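Side-chain contacts in vanadium-dependent bromoperoxidase (Corallina officinalis, PDB 1QHB), which catalyses the bromination of organic substrates with hydrogen peroxide and bromide, binding one vanadate and one calcium ion in each subunit of a homododecamer: residues A[158-163]-A[439-444]; A[162-167]-A[186-191]. All coordinates share one frame; numbering follows the deposited sequence.

Two neighbours of one helix show how an enzyme rich in helices is knitted together from parts distant and near in sequence. Helix 153-167 serves both contacts: contact 2 sets it against helix 182-192, the next helix along the chain, and contact 1 against helix 439-456, which begins 276 residues beyond Tyr163, the last residue of segment 158-163. The centres lie about 7 Å apart, on the same side of the chain's centre and away from the annotated vanadate and calcium sites. A salt bridge from Arg191 NH1 to Asp444 OD2 (2.8 Å) joins the two partner helices directly, so three helices close on one another within a single subunit.

Contact 1 (A[158-163]-A[439-444]); sequences EMAELY and SSILDD
Tyr163 meets Ile441 at its root and Leu442 near the far end of its ring. Its CB packs against Ile441 CG2 at 3.6 Å, and the same methyl lies obliquely to the start of the ring at CG. A chi1 of -88° sets the Tyr163 ring beside the backbone N, and it extends past Ile441 to Leu442. There Leu442 CD2 sits over one face in a CH-pi contact, 4.1 Å from the ring centroid and displaced toward the rim, where CZ is its nearest atom at 3.8 Å. This methyl also touches Tyr163 CE2 and OH, each at 3.9 Å, and the hydroxyl hydrogen-bonds to the backbone O of Phe465. A turn earlier, Ala160 CB takes the other branch of Ile441, touching CD1 at 3.7 Å, so the isoleucine spans two successive turns of the facing helix. Without the ring, as with an alanine here, Leu442 CD2 would probably lose the face it rests on and the Phe465 carbonyl its hydroxyl partner. The two helix segments run roughly parallel, crossing at 27° with their axes 10.4 Å apart; helix 407-422 also touches the tyrosine through Ile414, and helix 182-192 reaches Ala160 through Leu192.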
loop_
_atom_site.group_PDB
_atom_site.type_symbol
_atom_site.label_atom_id
_atom_site.label_comp_id
_atom_site.label_asym_id
_atom_site.label_seq_id
_atom_site.Cartn_x
_atom_site.Cartn_y
_atom_site.Cartn_z
ATOM N N GLU A 158 -19.063 1.321 -53.412
ATOM C CA GLU A 158 -19.916 1.947 -52.438
ATOM C C GLU A 158 -20.649 3.133 -53.080
ATOM O O GLU A 158 -21.845 3.296 -52.762
ATOM C CB GLU A 158 -19.062 2.477 -51.266
ATOM C CG GLU A 158 -18.659 1.288 -50.349
ATOM C CD GLU A 158 -17.941 1.721 -49.105
ATOM O OE1 GLU A 158 -17.346 2.836 -49.026
ATOM O OE2 GLU A 158 -17.949 0.941 -48.130
ATOM N N MET A 159 -19.934 3.965 -53.852
ATOM C CA MET A 159 -20.597 5.103 -54.486
ATOM C C MET A 159 -21.609 4.654 -55.543
ATOM O O MET A 159 -22.735 5.154 -55.571
ATOM C CB MET A 159 -19.635 6.101 -55.109
ATOM C CG MET A 159 -18.877 6.947 -54.108
ATOM S SD MET A 159 -19.947 7.774 -52.925
ATOM C CE MET A 159 -20.770 9.002 -53.908
ATOM N N ALA A 160 -21.286 3.643 -56.336
ATOM C CA ALA A 160 -22.221 3.127 -57.356
ATOM C C ALA A 160 -23.508 2.693 -56.680
ATOM O O ALA A 160 -24.599 3.059 -57.106
ATOM C CB ALA A 160 -21.652 1.923 -58.095
ATOM N N GLU A 161 -23.328 1.932 -55.561
ATOM C CA GLU A 161 -24.512 1.487 -54.836
ATOM C C GLU A 161 -25.329 2.628 -54.293
ATOM O O GLU A 161 -26.578 2.539 -54.326
ATOM C CB GLU A 161 -24.079 0.536 -53.718
ATOM C CG GLU A 161 -25.218 0.149 -52.768
ATOM C CD GLU A 161 -24.733 -0.851 -51.744
ATOM O OE1 GLU A 161 -23.821 -0.440 -50.990
ATOM O OE2 GLU A 161 -25.268 -1.981 -51.725
ATOM N N LEU A 162 -24.736 3.708 -53.813
ATOM C CA LEU A 162 -25.506 4.840 -53.278
ATOM C C LEU A 162 -26.204 5.626 -54.363
ATOM O O LEU A 162 -27.286 6.208 -54.083
ATOM C CB LEU A 162 -24.604 5.845 -52.529
ATOM C CG LEU A 162 -23.888 5.352 -51.283
ATOM C CD1 LEU A 162 -23.011 6.418 -50.649
ATOM C CD2 LEU A 162 -24.889 4.821 -50.279
ATOM N N TYR A 163 -25.571 5.784 -55.531
ATOM C CA TYR A 163 -26.255 6.521 -56.625
ATOM C C TYR A 163 -27.465 5.718 -57.100
ATOM O O TYR A 163 -28.555 6.248 -57.350
ATOM C CB TYR A 163 -25.314 6.702 -57.816
ATOM C CG TYR A 163 -24.447 7.955 -57.771
ATOM C CD1 TYR A 163 -24.982 9.209 -57.972
ATOM C CD2 TYR A 163 -23.084 7.847 -57.648
ATOM C CE1 TYR A 163 -24.215 10.358 -57.959
ATOM C CE2 TYR A 163 -22.280 8.970 -57.647
ATOM C CZ TYR A 163 -22.858 10.205 -57.786
ATOM O OH TYR A 163 -22.033 11.304 -57.760
ATOM N N SER A 439 -19.384 5.879 -65.116
ATOM C CA SER A 439 -19.928 6.621 -66.243
ATOM C C SER A 439 -21.361 6.341 -66.609
ATOM O O SER A 439 -22.061 7.348 -66.667
ATOM C CB SER A 439 -19.061 6.440 -67.499
ATOM O OG SER A 439 -19.338 5.157 -68.033
ATOM N N SER A 440 -21.853 5.140 -66.853
ATOM C CA SER A 440 -23.263 5.001 -67.224
ATOM C C SER A 440 -24.190 5.401 -66.093
ATOM O O SER A 440 -25.178 6.107 -66.335
ATOM C CB SER A 440 -23.562 3.577 -67.660
ATOM O OG SER A 440 -22.782 2.668 -66.933
ATOM N N ILE A 441 -23.845 5.050 -64.832
ATOM C CA ILE A 441 -24.666 5.539 -63.728
ATOM C C ILE A 441 -24.740 7.052 -63.705
ATOM O O ILE A 441 -25.807 7.599 -63.465
ATOM C CB ILE A 441 -24.101 5.015 -62.408
ATOM C CG1 ILE A 441 -24.269 3.492 -62.370
ATOM C CG2 ILE A 441 -24.812 5.641 -61.220
ATOM C CD1 ILE A 441 -23.409 2.887 -61.258
ATOM N N LEU A 442 -23.648 7.791 -63.948
ATOM C CA LEU A 442 -23.673 9.239 -63.835
ATOM C C LEU A 442 -24.515 9.941 -64.887
ATOM O O LEU A 442 -24.964 11.084 -64.638
ATOM C CB LEU A 442 -22.228 9.783 -63.912
ATOM C CG LEU A 442 -21.291 9.404 -62.764
ATOM C CD1 LEU A 442 -19.921 10.059 -62.997
ATOM C CD2 LEU A 442 -21.883 9.833 -61.419
ATOM N N ASP A 443 -24.701 9.293 -66.025
ATOM C CA ASP A 443 -25.535 9.785 -67.123
ATOM C C ASP A 443 -27.007 9.777 -66.677
ATOM O O ASP A 443 -27.713 10.794 -66.815
ATOM C CB ASP A 443 -25.448 8.903 -68.380
ATOM C CG ASP A 443 -24.096 8.976 -69.049
ATOM O OD1 ASP A 443 -23.548 10.092 -69.187
ATOM O OD2 ASP A 443 -23.545 7.923 -69.443
ATOM N N ASP A 444 -27.421 8.682 -66.062
ATOM C CA ASP A 444 -28.780 8.633 -65.521
ATOM C C ASP A 444 -29.046 9.657 -64.448
ATOM O O ASP A 444 -30.144 10.242 -64.371
ATOM C CB ASP A 444 -29.019 7.235 -64.891
ATOM C CG ASP A 444 -29.076 6.210 -66.018
ATOM O OD1 ASP A 444 -29.288 6.582 -67.195
ATOM O OD2 ASP A 444 -28.900 5.026 -65.748
#

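Contact 2 (A[162-167]-A[186-191]); sequences LYLMAL and RSAIER
Leu164 faces Ala188 and Arg191 in a helix-helix packing contact between helix 153-167 and helix 182-192, two helices consecutive in the chain. Walking along 162-167, Leu162 and Tyr163 turn to other neighbours: Leu162 to Pro407 and Asn546, Tyr163 to helix 439-456. Leu164 then carries the contact. Its CA is 6.6 Å from the CA of Ala188, the nearest pair of CA atoms across the two segments, and its CB points at the other helix. The first torsion sets the branch point CG beside the backbone N, and chi2 of 158° parts the methyls: CD1 comes to 4.0 Å from the backbone O of Ala188, while CD2 lies more loosely against the CB of Ala188 and meets Arg191 NH2 obliquely at 3.5 Å. One leucine thus packs on both the backbone of a helical turn and an arginine tip. Beyond it, Met165 packs on helix 530-548, and Leu167, although its CB also points across, packs on Ser448 of helix 439-456.

Two polar bonds fix the Arg191 side chain. It bends at chi3 (-72°), bringing NE back over its own helix, while NH1 forms a salt bridge with Asp444 of helix 439-456. The carbonyl O of Ser187 accepts two bonds from this residue, reached from opposite faces of its plane: Arg191 N at 3.2 Å, and Arg191 NE at 3.0 Å with an N-H...O angle of 148°.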
loop_
_atom_site.group_PDB
_atom_site.type_symbol
_atom_site.label_atom_id
_atom_site.label_comp_id
_atom_site.label_asym_id
_atom_site.label_seq_id
_atom_site.Cartn_x
_atom_site.Cartn_y
_atom_site.Cartn_z
ATOM N N LEU A 162 -24.736 3.708 -53.813
ATOM C CA LEU A 162 -25.506 4.840 -53.278
ATOM C C LEU A 162 -26.204 5.626 -54.363
ATOM O O LEU A 162 -27.286 6.208 -54.083
ATOM C CB LEU A 162 -24.604 5.845 -52.529
ATOM C CG LEU A 162 -23.888 5.352 -51.283
ATOM C CD1 LEU A 162 -23.011 6.418 -50.649
ATOM C CD2 LEU A 162 -24.889 4.821 -50.279
ATOM N N TYR A 163 -25.571 5.784 -55.531
ATOM C CA TYR A 163 -26.255 6.521 -56.625
ATOM C C TYR A 163 -27.465 5.718 -57.100
ATOM O O TYR A 163 -28.555 6.248 -57.350
ATOM C CB TYR A 163 -25.314 6.702 -57.816
ATOM C CG TYR A 163 -24.447 7.955 -57.771
ATOM C CD1 TYR A 163 -24.982 9.209 -57.972
ATOM C CD2 TYR A 163 -23.084 7.847 -57.648
ATOM C CE1 TYR A 163 -24.215 10.358 -57.959
ATOM C CE2 TYR A 163 -22.280 8.970 -57.647
ATOM C CZ TYR A 163 -22.858 10.205 -57.786
ATOM O OH TYR A 163 -22.033 11.304 -57.760
ATOM N N LEU A 164 -27.379 4.415 -57.175
ATOM C CA LEU A 164 -28.498 3.568 -57.600
ATOM C C LEU A 164 -29.603 3.550 -56.560
ATOM O O LEU A 164 -30.789 3.530 -56.935
ATOM C CB LEU A 164 -28.045 2.151 -57.938
ATOM C CG LEU A 164 -27.172 2.145 -59.205
ATOM C CD1 LEU A 164 -26.312 0.911 -59.219
ATOM C CD2 LEU A 164 -28.073 2.196 -60.463
ATOM N N MET A 165 -29.241 3.671 -55.267
ATOM C CA MET A 165 -30.271 3.724 -54.249
ATOM C C MET A 165 -31.009 5.050 -54.403
ATOM O O MET A 165 -32.192 5.068 -54.187
ATOM C CB MET A 165 -29.726 3.690 -52.841
ATOM C CG MET A 165 -29.230 2.310 -52.435
ATOM S SD MET A 165 -28.316 2.524 -50.890
ATOM C CE MET A 165 -28.304 0.811 -50.343
ATOM N N ALA A 166 -30.270 6.116 -54.705
ATOM C CA ALA A 166 -30.922 7.416 -54.892
ATOM C C ALA A 166 -31.825 7.386 -56.126
ATOM O O ALA A 166 -32.914 7.965 -56.075
ATOM C CB ALA A 166 -29.841 8.448 -55.054
ATOM N N LEU A 167 -31.441 6.727 -57.228
ATOM C CA LEU A 167 -32.340 6.715 -58.393
ATOM C C LEU A 167 -33.504 5.783 -58.156
ATOM O O LEU A 167 -34.596 5.989 -58.699
ATOM C CB LEU A 167 -31.563 6.282 -59.642
ATOM C CG LEU A 167 -30.418 7.168 -60.112
ATOM C CD1 LEU A 167 -29.528 6.433 -61.107
ATOM C CD2 LEU A 167 -30.959 8.452 -60.742
ATOM N N ARG A 186 -32.677 -4.719 -63.261
ATOM C CA ARG A 186 -31.695 -5.480 -64.049
ATOM C C ARG A 186 -30.479 -4.664 -64.391
ATOM O O ARG A 186 -29.347 -5.126 -64.434
ATOM C CB ARG A 186 -32.418 -5.962 -65.301
ATOM C CG ARG A 186 -33.543 -6.942 -65.043
ATOM C CD ARG A 186 -33.055 -8.339 -64.683
ATOM N NE ARG A 186 -33.656 -9.351 -65.549
ATOM C CZ ARG A 186 -33.170 -10.561 -65.807
ATOM N NH1 ARG A 186 -32.029 -10.984 -65.269
ATOM N NH2 ARG A 186 -33.829 -11.374 -66.631
ATOM N N SER A 187 -30.652 -3.391 -64.697
ATOM C CA SER A 187 -29.554 -2.484 -65.023
ATOM C C SER A 187 -28.759 -2.160 -63.776
ATOM O O SER A 187 -27.540 -1.994 -63.848
ATOM C CB SER A 187 -30.141 -1.269 -65.751
ATOM O OG SER A 187 -29.728 -0.073 -65.153
ATOM N N ALA A 188 -29.370 -2.124 -62.598
ATOM C CA ALA A 188 -28.702 -1.870 -61.337
ATOM C C ALA A 188 -27.765 -3.030 -61.046
ATOM O O ALA A 188 -26.614 -2.823 -60.709
ATOM C CB ALA A 188 -29.693 -1.906 -60.162
ATOM N N ILE A 189 -28.309 -4.244 -61.170
ATOM C CA ILE A 189 -27.498 -5.415 -60.846
ATOM C C ILE A 189 -26.335 -5.672 -61.786
ATOM O O ILE A 189 -25.277 -6.214 -61.462
ATOM C CB ILE A 189 -28.486 -6.598 -60.837
ATOM C CG1 ILE A 189 -29.352 -6.501 -59.560
ATOM C CG2 ILE A 189 -27.845 -7.963 -60.913
ATOM C CD1 ILE A 189 -30.577 -7.416 -59.662
ATOM N N GLU A 190 -26.512 -5.418 -63.068
ATOM C CA GLU A 190 -25.477 -5.654 -64.083
ATOM C C GLU A 190 -24.388 -4.602 -63.952
ATOM O O GLU A 190 -23.211 -4.848 -64.171
ATOM C CB GLU A 190 -26.253 -5.657 -65.379
ATOM C CG GLU A 190 -25.626 -6.164 -66.660
ATOM C CD GLU A 190 -26.726 -6.231 -67.727
ATOM O OE1 GLU A 190 -27.839 -6.683 -67.362
ATOM O OE2 GLU A 190 -26.495 -5.827 -68.880
ATOM N N ARG A 191 -24.714 -3.379 -63.585
ATOM C CA ARG A 191 -23.735 -2.307 -63.423
ATOM C C ARG A 191 -22.918 -2.572 -62.164
ATOM O O ARG A 191 -21.685 -2.616 -62.249
ATOM C CB ARG A 191 -24.507 -0.979 -63.502
ATOM C CG ARG A 191 -25.031 -0.857 -64.954
ATOM C CD ARG A 191 -25.500 0.543 -65.322
ATOM N NE ARG A 191 -26.752 0.835 -64.631
ATOM C CZ ARG A 191 -27.469 1.945 -64.663
ATOM N NH1 ARG A 191 -27.050 2.957 -65.399
ATOM N NH2 ARG A 191 -28.595 2.045 -63.953
#